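PDB 6IA8: tRNA uridine(34) acetyltransferase from Methanocaldococcus infernus, which catalyses formation of 5-carboxymethyluridine at the wobble position of tRNAs, using acetyl-CoA and radical S-adenosyl-L-methionine chemistry. Local coordinates for residues L137-G142 with V186-E191; G209-E214 with G248-Y253. All coordinates share one frame; numbering follows the deposited sequence.

Interaction 1: residues L137-G142 with V186-E191; sequences LIIMGG and VALCIE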
loop_
_atom_site.group_PDB
_atom_site.type_symbol
_atom_site.label_atom_id
_atom_site.label_comp_id
_atom_site.label_asym_id
_atom_site.label_seq_id
_atom_site.Cartn_x
_atom_site.Cartn_y
_atom_site.Cartn_z
ATOM N N LEU A 137 -4.840 -7.475 -6.051
ATOM C CA LEU A 137 -4.911 -8.734 -5.328
ATOM C C LEU A 137 -4.118 -8.587 -4.043
ATOM O O LEU A 137 -2.960 -8.152 -4.069
ATOM C CB LEU A 137 -4.336 -9.858 -6.170
ATOM C CG LEU A 137 -4.370 -11.250 -5.554
ATOM C CD1 LEU A 137 -5.784 -11.699 -5.313
ATOM C CD2 LEU A 137 -3.612 -12.185 -6.506
ATOM N N ILE A 138 -4.761 -8.892 -2.923
ATOM C CA ILE A 138 -4.152 -8.753 -1.606
ATOM C C ILE A 138 -4.115 -10.130 -0.971
ATOM O O ILE A 138 -5.170 -10.744 -0.769
ATOM C CB ILE A 138 -4.924 -7.787 -0.697
ATOM C CG1 ILE A 138 -5.057 -6.409 -1.347
ATOM C CG2 ILE A 138 -4.185 -7.630 0.648
ATOM C CD1 ILE A 138 -5.766 -5.395 -0.472
ATOM N N ILE A 139 -2.917 -10.588 -0.614
ATOM C CA ILE A 139 -2.714 -11.893 0.010
ATOM C C ILE A 139 -2.643 -11.683 1.515
ATOM O O ILE A 139 -1.681 -11.108 2.031
ATOM C CB ILE A 139 -1.446 -12.584 -0.505
ATOM C CG1 ILE A 139 -1.418 -12.597 -2.042
ATOM C CG2 ILE A 139 -1.346 -14.006 0.076
ATOM C CD1 ILE A 139 -2.589 -13.283 -2.706
ATOM N N MET A 140 -3.659 -12.141 2.222
ATOM C CA MET A 140 -3.765 -11.916 3.654
ATOM C C MET A 140 -3.302 -13.142 4.432
ATOM O O MET A 140 -3.439 -14.279 3.971
ATOM C CB MET A 140 -5.205 -11.584 4.031
ATOM C CG MET A 140 -5.744 -10.351 3.357
ATOM S SD MET A 140 -7.400 -9.940 3.902
ATOM C CE MET A 140 -8.294 -11.416 3.444
ATOM N N GLY A 141 -2.771 -12.895 5.636
ATOM C CA GLY A 141 -2.317 -13.964 6.508
ATOM C C GLY A 141 -1.034 -13.631 7.245
ATOM O O GLY A 141 -0.855 -14.023 8.400
ATOM N N GLY A 142 -0.131 -12.913 6.583
ATOM C CA GLY A 142 1.141 -12.550 7.168
ATOM C C GLY A 142 2.197 -13.629 7.141
ATOM O O GLY A 142 3.374 -13.327 7.366
ATOM N N VAL A 186 -3.445 -5.518 -11.704
ATOM C CA VAL A 186 -2.606 -4.328 -11.820
ATOM C C VAL A 186 -1.739 -4.101 -10.593
ATOM O O VAL A 186 -0.828 -3.269 -10.636
ATOM C CB VAL A 186 -3.438 -3.061 -12.091
ATOM C CG1 VAL A 186 -4.224 -3.232 -13.407
ATOM C CG2 VAL A 186 -4.365 -2.750 -10.913
ATOM N N ALA A 187 -1.973 -4.823 -9.510
ATOM C CA ALA A 187 -1.186 -4.685 -8.297
ATOM C C ALA A 187 -1.365 -5.951 -7.479
ATOM O O ALA A 187 -2.451 -6.535 -7.448
ATOM C CB ALA A 187 -1.606 -3.469 -7.461
ATOM N N LEU A 188 -0.309 -6.332 -6.770
ATOM C CA LEU A 188 -0.328 -7.523 -5.928
ATOM C C LEU A 188 0.365 -7.158 -4.631
ATOM O O LEU A 188 1.559 -6.831 -4.642
ATOM C CB LEU A 188 0.386 -8.692 -6.597
ATOM C CG LEU A 188 0.727 -9.934 -5.748
ATOM C CD1 LEU A 188 -0.477 -10.455 -5.076
ATOM C CD2 LEU A 188 1.382 -11.023 -6.640
ATOM N N CYS A 189 -0.382 -7.206 -3.533
ATOM C CA CYS A 189 0.125 -6.844 -2.220
ATOM C C CYS A 189 0.235 -8.092 -1.358
ATOM O O CYS A 189 -0.713 -8.878 -1.274
ATOM C CB CYS A 189 -0.775 -5.835 -1.516
ATOM S SG CYS A 189 -0.047 -5.395 0.170
ATOM N N ILE A 190 1.390 -8.271 -0.728
ATOM C CA ILE A 190 1.656 -9.408 0.147
ATOM C C ILE A 190 1.893 -8.870 1.551
ATOM O O ILE A 190 2.697 -7.954 1.743
ATOM C CB ILE A 190 2.858 -10.229 -0.348
ATOM C CG1 ILE A 190 2.542 -10.796 -1.731
ATOM C CG2 ILE A 190 3.148 -11.414 0.616
ATOM C CD1 ILE A 190 3.650 -11.586 -2.306
ATOM N N GLU A 191 1.169 -9.399 2.521
ATOM C CA GLU A 191 1.378 -9.026 3.911
ATOM C C GLU A 191 2.383 -9.987 4.516
ATOM O O GLU A 191 2.325 -11.198 4.262
ATOM C CB GLU A 191 0.062 -9.073 4.687
ATOM C CG GLU A 191 -1.060 -8.264 4.054
ATOM C CD GLU A 191 -2.315 -8.236 4.904
ATOM O OE1 GLU A 191 -2.453 -9.084 5.809
ATOM O OE2 GLU A 191 -3.165 -7.357 4.675
HETATM O O HOH W 1 0.082 -12.564 3.473
#
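E191 lies against I139 and M140, and its side chain can be followed outward atom by atom. CB sits 3.8 Å from I139 O. CG comes closer to that oxygen, because it stands beside the backbone N, anti to the carbonyl carbon (chi1 -53°), and the chain runs extended beyond it. CD lies about equally near I139 O and M140 CA. Of the carboxylate oxygens, OE1 is 3.8 Å from M140 CA and as near to G141 N, while OE2 lies 4.2 Å from both I138 CG2 and M140 CG. These are van der Waals contacts. An alanine here would probably leave a gap beside I139 O and M140, where CG and the carboxylate now lie.

The two backbones form adjacent parallel strands of the radical SAM domain, with axes 11° apart, joined by a connection that includes helices 149-164 and 171-178. L137 N donates to A187 O, C189 N to L137 O and I139 N to C189 O, the last nearly straight at 174° at the hydrogen; a fourth bond, from E191 N to I139 O, is weak at 3.4 Å. On the face carrying L137, L188 and I139, L188 CD1 is the shared point of contact, 3.9 Å from L137 CD2 and 3.8 Å from I139 CG1. L137 and L188 run side by side in the same direction, whereas I139 crosses L188 at a slant; helix 149-164 packs on L137 and I139. Past the last strand bond, a water donates to I139 O and to E191 O, both at 2.7 Å, and accepts from G142 N.

Interaction 2: residues G209-E214 with G248-Y253; sequences GATRVE and GLKVSY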
loop_
_atom_site.group_PDB
_atom_site.type_symbol
_atom_site.label_atom_id
_atom_site.label_comp_id
_atom_site.label_asym_id
_atom_site.label_seq_id
_atom_site.Cartn_x
_atom_site.Cartn_y
_atom_site.Cartn_z
ATOM N N GLY A 209 5.092 -11.491 -8.954
ATOM C CA GLY A 209 4.483 -10.289 -9.484
ATOM C C GLY A 209 4.093 -9.262 -8.445
ATOM O O GLY A 209 3.284 -8.371 -8.746
ATOM N N ALA A 210 4.627 -9.362 -7.234
ATOM C CA ALA A 210 4.266 -8.422 -6.179
ATOM C C ALA A 210 4.696 -7.015 -6.546
ATOM O O ALA A 210 5.748 -6.813 -7.151
ATOM C CB ALA A 210 4.913 -8.820 -4.845
ATOM N N THR A 211 3.886 -6.037 -6.148
ATOM C CA THR A 211 4.217 -4.637 -6.286
ATOM C C THR A 211 4.232 -3.918 -4.960
ATOM O O THR A 211 4.763 -2.802 -4.905
ATOM C CB THR A 211 3.205 -3.942 -7.212
ATOM O OG1 THR A 211 1.871 -4.172 -6.732
ATOM C CG2 THR A 211 3.319 -4.529 -8.652
ATOM N N ARG A 212 3.612 -4.487 -3.907
ATOM C CA ARG A 212 3.548 -3.842 -2.598
ATOM C C ARG A 212 3.747 -4.899 -1.527
ATOM O O ARG A 212 3.242 -6.014 -1.659
ATOM C CB ARG A 212 2.214 -3.114 -2.373
ATOM C CG ARG A 212 2.120 -2.344 -1.050
ATOM C CD ARG A 212 0.757 -1.669 -0.895
ATOM N NE ARG A 212 -0.260 -2.575 -0.364
ATOM C CZ ARG A 212 -1.563 -2.317 -0.342
ATOM N NH1 ARG A 212 -2.024 -1.177 -0.831
ATOM N NH2 ARG A 212 -2.405 -3.204 0.163
ATOM N N VAL A 213 4.490 -4.552 -0.476
ATOM C CA VAL A 213 4.669 -5.423 0.680
ATOM C C VAL A 213 4.256 -4.663 1.935
ATOM O O VAL A 213 4.712 -3.541 2.177
ATOM C CB VAL A 213 6.120 -5.923 0.798
ATOM C CG1 VAL A 213 6.287 -6.771 2.101
ATOM C CG2 VAL A 213 6.522 -6.729 -0.389
ATOM N N GLU A 214 3.366 -5.257 2.712
ATOM C CA GLU A 214 2.887 -4.672 3.953
ATOM C C GLU A 214 3.568 -5.399 5.102
ATOM O O GLU A 214 3.419 -6.620 5.232
ATOM C CB GLU A 214 1.370 -4.792 4.095
ATOM C CG GLU A 214 0.837 -4.061 5.333
ATOM C CD GLU A 214 -0.611 -4.416 5.668
ATOM O OE1 GLU A 214 -0.854 -4.910 6.793
ATOM O OE2 GLU A 214 -1.489 -4.206 4.808
ATOM N N GLY A 248 12.728 -1.789 -5.441
ATOM C CA GLY A 248 11.688 -1.093 -6.180
ATOM C C GLY A 248 10.275 -1.310 -5.680
ATOM O O GLY A 248 9.321 -0.910 -6.356
ATOM N N LEU A 249 10.098 -1.933 -4.530
ATOM C CA LEU A 249 8.755 -2.273 -4.092
ATOM C C LEU A 249 8.162 -1.138 -3.258
ATOM O O LEU A 249 8.882 -0.336 -2.655
ATOM C CB LEU A 249 8.754 -3.579 -3.282
ATOM C CG LEU A 249 9.017 -4.802 -4.143
ATOM C CD1 LEU A 249 9.463 -6.015 -3.285
ATOM C CD2 LEU A 249 7.760 -5.223 -4.931
ATOM N N LYS A 250 6.828 -1.096 -3.216
ATOM C CA LYS A 250 6.120 -0.231 -2.285
ATOM C C LYS A 250 6.079 -0.866 -0.910
ATOM O O LYS A 250 5.892 -2.087 -0.769
ATOM C CB LYS A 250 4.697 0.026 -2.770
ATOM C CG LYS A 250 4.714 0.825 -4.147
ATOM C CD LYS A 250 3.333 0.812 -4.850
ATOM C CE LYS A 250 3.235 -0.352 -5.832
ATOM N NZ LYS A 250 4.406 -0.493 -6.742
ATOM N N VAL A 251 6.172 -0.017 0.105
ATOM C CA VAL A 251 6.301 -0.460 1.477
ATOM C C VAL A 251 5.180 0.156 2.289
ATOM O O VAL A 251 5.064 1.380 2.373
ATOM C CB VAL A 251 7.661 -0.080 2.071
ATOM C CG1 VAL A 251 7.744 -0.491 3.535
ATOM C CG2 VAL A 251 8.797 -0.692 1.255
ATOM N N SER A 252 4.396 -0.688 2.919
ATOM C CA SER A 252 3.349 -0.291 3.844
ATOM C C SER A 252 3.641 -0.839 5.235
ATOM O O SER A 252 4.140 -1.961 5.376
ATOM C CB SER A 252 1.979 -0.830 3.354
ATOM O OG SER A 252 0.987 -0.604 4.327
ATOM N N TYR A 253 3.307 -0.055 6.256
ATOM C CA TYR A 253 3.472 -0.454 7.647
ATOM C C TYR A 253 2.097 -0.596 8.289
ATOM O O TYR A 253 1.300 0.355 8.269
ATOM C CB TYR A 253 4.247 0.571 8.474
ATOM C CG TYR A 253 5.724 0.711 8.273
ATOM C CD1 TYR A 253 6.417 -0.057 7.343
ATOM C CD2 TYR A 253 6.443 1.613 9.064
ATOM C CE1 TYR A 253 7.800 0.066 7.209
ATOM C CE2 TYR A 253 7.795 1.754 8.938
ATOM C CZ TYR A 253 8.487 0.990 8.019
ATOM O OH TYR A 253 9.863 1.210 7.959
HETATM O O HOH W 2 -1.060 -1.961 3.468
#
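Two neighbouring strands of the parallel sheet in the radical SAM domain meet here, 212-214 beside 250-253, with axes 4.8 Å apart and inclined by 20°. T211 O, just ahead of the first strand, receives K250 N at 3.2 Å and also a weak bond from K250 NZ. The lysine bends at chi3 (-93°), which sets CE in a close contact, 3.0 Å from the same oxygen; a second bend, at chi4, puts NZ alongside T211 CB. NZ also donates to R444 O, its stronger partner. Further along, V213 N bonds to K250 O and S252 N to V213 O, both nearly straight (170° at the hydrogen for V213).

On the face of R212, K250, E214 and S252, the aliphatic part of R212 crosses K250 at about a right angle, its CG 3.9 Å from K250 CB; the poorly ordered side chain ends in a salt bridge with E136. E214 CG lies 3.6 Å from S252 OG, and a water joins the two side chains, donating to E214 OE2 and hydrogen-bonded to S252 OG; the same OE2 forms a salt bridge with K286. L249, just ahead of its strand, points toward the other segment: CD1 touches V213 CG2, on the opposite face from R212, at 4.2 Å, while CD2 comes to 3.4 Å from A210 O. G209 and G248 each stand in a Schellman motif at the C-terminal end of a helix, just before the chain enters its strand. Helix 234-245, lying between the two strands in sequence, packs through L244 on V213 and L249, as in the repeated beta-alpha units of the radical SAM fold.

In the fold
Interactions 1 and 2 follow one another along the chain and belong to one parallel sheet, their centres about 9 Å apart. They join where strands 184-192 and 212-218 are neighbours: T211 N lies 2.9 Å from L188 O and E214 N 2.9 Å from I190 O, both probable hydrogen bonds. T211 OG1 bonds to L188 N, while E191 and E214 bring like-charged carboxylates close together. Both contacts also lie near Q445, assigned by similarity to acetyl-CoA binding: its side chain is about 7 Å from that of A187 in interaction 1 and about 3 Å from that of K250 in interaction 2. The cluster cysteines C74, C79 and C82, assigned by similarity, fall in the unmodelled residues 72-106.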